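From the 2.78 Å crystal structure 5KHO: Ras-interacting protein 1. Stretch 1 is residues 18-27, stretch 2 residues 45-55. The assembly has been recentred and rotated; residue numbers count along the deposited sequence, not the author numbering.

Stretch 1 (18-27) VLKIFGAGLA
Stretch 2 45-55: ELVAEALERYG

A short strand, residues 18-22, lies against a helix that enters from earlier in the chain and runs through Tyr 54. Their axes approach to 10.3 Å, with 63° between the N-to-C directions, and the register is set where Ile 21 and Ala 50 bring their CA atoms to 7.2 Å. The strand keeps extended phi/psi (Leu 19 -121/121, Lys 20 -68/117, Ile 21 -102/109), so alternate side chains, Leu 19 and Ile 21, point toward the helix. The helix answers with Leu 46, Ala 50 and Tyr 54, spaced four apart and therefore on one face.

At the first step two leucines, both chi1 m and chi2 t, meet tip to tip, Leu 19 CD1 to Leu 46 CD1 at 3.7 Å. At the second, the branched Ile 21 (chi1 -83°, chi2 68°) sets CG2 4.0 Å from Ala 50 CB; the small alanine suits the place where the backbones come near.

Tyr 54, with 110 Å² covered, is the largest contributor. Chi1 -86° and chi2 -84° carry its ring to the end of the strand, level with Phe 22, so that the hydroxyl reaches main chain: Tyr 54 OH donates to Ile 21 O at 3.0 Å, the one hydrogen bond across the contact, giving a buried polar atom a partner. Gly 23 N also lies 2.8 Å from Tyr 54 OH, but the angle is too poor for a bond. Gly 23 (phi/psi -99/68) leaves the ring room: an ideal CB there would sit 2.3 Å from Tyr 54 CE1, a clash. Beyond it the loop turns through Gly 25, whose phi of 58° favours glycine, and Leu 26 (chi1 m, chi2 t) lays CD1 over one ring face, 4.2 Å from the Tyr 54 ring centroid. On the helix side, Gly 55, with phi 86°, is the first residue to leave helical phi/psi after Tyr 54.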

# COMPACT_ATOMS: atom_id res chain seq x y z
N VAL B 18 4.42 -14.95 -9.42
CA VAL B 18 3.21 -15.68 -9.06
C VAL B 18 2.44 -14.94 -7.97
O VAL B 18 3.05 -14.33 -7.08
CB VAL B 18 3.46 -17.18 -8.70
CG1 VAL B 18 4.12 -17.89 -9.88
CG2 VAL B 18 4.30 -17.35 -7.44
N LEU B 19 1.11 -14.98 -8.05
CA LEU B 19 0.26 -14.35 -7.05
C LEU B 19 -0.65 -15.39 -6.43
O LEU B 19 -1.41 -16.03 -7.15
CB LEU B 19 -0.58 -13.23 -7.67
CG LEU B 19 0.06 -12.14 -8.53
CD1 LEU B 19 -1.03 -11.26 -9.12
CD2 LEU B 19 1.07 -11.29 -7.77
N LYS B 20 -0.55 -15.56 -5.11
CA LYS B 20 -1.53 -16.34 -4.33
C LYS B 20 -2.88 -15.60 -4.32
O LYS B 20 -2.96 -14.48 -3.81
CB LYS B 20 -1.09 -16.58 -2.87
CG LYS B 20 0.39 -16.45 -2.54
CD LYS B 20 1.08 -17.79 -2.45
CE LYS B 20 2.40 -17.69 -1.71
NZ LYS B 20 2.23 -17.86 -0.24
N ILE B 21 -3.91 -16.21 -4.89
CA ILE B 21 -5.28 -15.68 -4.88
C ILE B 21 -6.04 -16.47 -3.82
O ILE B 21 -6.31 -17.67 -4.00
CB ILE B 21 -5.98 -15.79 -6.27
CG1 ILE B 21 -5.60 -14.64 -7.19
CG2 ILE B 21 -7.49 -15.69 -6.16
CD1 ILE B 21 -4.17 -14.60 -7.66
N PHE B 22 -6.37 -15.83 -2.69
CA PHE B 22 -6.97 -16.54 -1.56
C PHE B 22 -8.45 -16.75 -1.76
O PHE B 22 -9.19 -15.81 -2.08
CB PHE B 22 -6.67 -15.87 -0.22
CG PHE B 22 -5.28 -16.12 0.28
CD1 PHE B 22 -4.17 -15.53 -0.35
CD2 PHE B 22 -5.06 -16.94 1.39
CE1 PHE B 22 -2.87 -15.77 0.10
CE2 PHE B 22 -3.76 -17.17 1.85
CZ PHE B 22 -2.67 -16.58 1.21
N GLY B 23 -8.87 -18.00 -1.61
CA GLY B 23 -10.28 -18.38 -1.75
C GLY B 23 -10.91 -18.49 -0.38
O GLY B 23 -11.25 -19.60 0.07
N ALA B 24 -11.05 -17.33 0.26
CA ALA B 24 -11.70 -17.17 1.56
C ALA B 24 -13.14 -17.69 1.46
O ALA B 24 -14.07 -16.94 1.13
CB ALA B 24 -11.66 -15.70 2.01
N GLY B 25 -13.27 -19.01 1.69
CA GLY B 25 -14.52 -19.75 1.53
C GLY B 25 -15.17 -19.71 0.15
O GLY B 25 -15.99 -18.84 -0.13
N LEU B 26 -14.78 -20.65 -0.71
CA LEU B 26 -15.52 -20.92 -1.95
C LEU B 26 -15.66 -22.43 -2.11
O LEU B 26 -16.76 -22.94 -2.35
CB LEU B 26 -14.82 -20.32 -3.19
CG LEU B 26 -14.48 -18.83 -3.32
CD1 LEU B 26 -13.58 -18.62 -4.53
CD2 LEU B 26 -15.72 -17.95 -3.40
N ALA B 27 -14.55 -23.12 -1.95
CA ALA B 27 -14.51 -24.57 -1.88
C ALA B 27 -13.88 -24.94 -0.54
O ALA B 27 -12.83 -24.41 -0.18
CB ALA B 27 -13.70 -25.12 -3.05
N GLU B 45 -8.57 -10.57 -16.33
CA GLU B 45 -7.86 -11.76 -16.78
C GLU B 45 -7.58 -12.73 -15.64
O GLU B 45 -7.75 -13.93 -15.80
CB GLU B 45 -6.54 -11.37 -17.46
CG GLU B 45 -6.67 -10.99 -18.92
CD GLU B 45 -5.40 -10.37 -19.48
OE1 GLU B 45 -4.34 -10.39 -18.81
OE2 GLU B 45 -5.46 -9.84 -20.62
N LEU B 46 -7.16 -12.20 -14.49
CA LEU B 46 -6.83 -13.05 -13.35
C LEU B 46 -8.06 -13.58 -12.60
O LEU B 46 -7.99 -14.67 -12.05
CB LEU B 46 -5.84 -12.37 -12.39
CG LEU B 46 -4.47 -11.94 -12.93
CD1 LEU B 46 -3.61 -11.52 -11.76
CD2 LEU B 46 -3.74 -13.01 -13.74
N VAL B 47 -9.15 -12.82 -12.61
CA VAL B 47 -10.43 -13.29 -12.05
C VAL B 47 -10.91 -14.50 -12.85
O VAL B 47 -11.31 -15.53 -12.27
CB VAL B 47 -11.50 -12.16 -11.97
CG1 VAL B 47 -12.87 -12.71 -11.58
CG2 VAL B 47 -11.10 -11.10 -10.96
N ALA B 48 -10.82 -14.39 -14.17
CA ALA B 48 -11.16 -15.48 -15.09
C ALA B 48 -10.35 -16.78 -14.87
O ALA B 48 -10.94 -17.85 -14.82
CB ALA B 48 -11.06 -15.01 -16.53
N GLU B 49 -9.02 -16.66 -14.72
CA GLU B 49 -8.15 -17.83 -14.46
C GLU B 49 -8.32 -18.39 -13.05
O GLU B 49 -8.17 -19.60 -12.85
CB GLU B 49 -6.67 -17.53 -14.71
CG GLU B 49 -5.82 -18.77 -14.97
CD GLU B 49 -4.32 -18.55 -14.85
OE1 GLU B 49 -3.80 -17.56 -15.43
OE2 GLU B 49 -3.64 -19.37 -14.20
N ALA B 50 -8.62 -17.51 -12.09
CA ALA B 50 -8.85 -17.91 -10.70
C ALA B 50 -10.12 -18.75 -10.55
O ALA B 50 -10.09 -19.78 -9.88
CB ALA B 50 -8.89 -16.70 -9.77
N LEU B 51 -11.21 -18.31 -11.19
CA LEU B 51 -12.49 -19.03 -11.14
C LEU B 51 -12.42 -20.40 -11.81
O LEU B 51 -13.00 -21.38 -11.32
CB LEU B 51 -13.62 -18.20 -11.75
CG LEU B 51 -14.18 -17.04 -10.93
CD1 LEU B 51 -15.09 -16.20 -11.80
CD2 LEU B 51 -14.89 -17.52 -9.67
N GLU B 52 -11.70 -20.44 -12.93
CA GLU B 52 -11.39 -21.67 -13.63
C GLU B 52 -10.68 -22.65 -12.70
O GLU B 52 -11.05 -23.83 -12.64
CB GLU B 52 -10.52 -21.37 -14.86
CG GLU B 52 -10.96 -22.07 -16.12
CD GLU B 52 -10.22 -21.60 -17.36
OE1 GLU B 52 -9.70 -20.46 -17.38
OE2 GLU B 52 -10.16 -22.37 -18.34
N ARG B 53 -9.70 -22.14 -11.95
CA ARG B 53 -8.88 -22.93 -11.03
C ARG B 53 -9.63 -23.26 -9.73
O ARG B 53 -9.27 -24.21 -9.03
CB ARG B 53 -7.54 -22.23 -10.77
CG ARG B 53 -6.58 -22.97 -9.85
CD ARG B 53 -5.18 -22.39 -9.88
NE ARG B 53 -4.32 -23.12 -10.80
CZ ARG B 53 -4.05 -22.75 -12.05
NH1 ARG B 53 -3.26 -23.49 -12.79
NH2 ARG B 53 -4.58 -21.63 -12.54
N TYR B 54 -10.66 -22.49 -9.41
CA TYR B 54 -11.54 -22.83 -8.28
C TYR B 54 -12.70 -23.73 -8.68
O TYR B 54 -13.33 -24.35 -7.82
CB TYR B 54 -12.02 -21.56 -7.56
CG TYR B 54 -11.05 -21.10 -6.51
CD1 TYR B 54 -11.07 -21.64 -5.23
CD2 TYR B 54 -10.08 -20.14 -6.81
CE1 TYR B 54 -10.16 -21.23 -4.27
CE2 TYR B 54 -9.17 -19.72 -5.85
CZ TYR B 54 -9.22 -20.27 -4.58
OH TYR B 54 -8.31 -19.88 -3.63
N GLY B 55 -12.96 -23.81 -9.98
CA GLY B 55 -14.02 -24.62 -10.55
C GLY B 55 -15.36 -23.90 -10.58
O GLY B 55 -16.26 -24.26 -9.83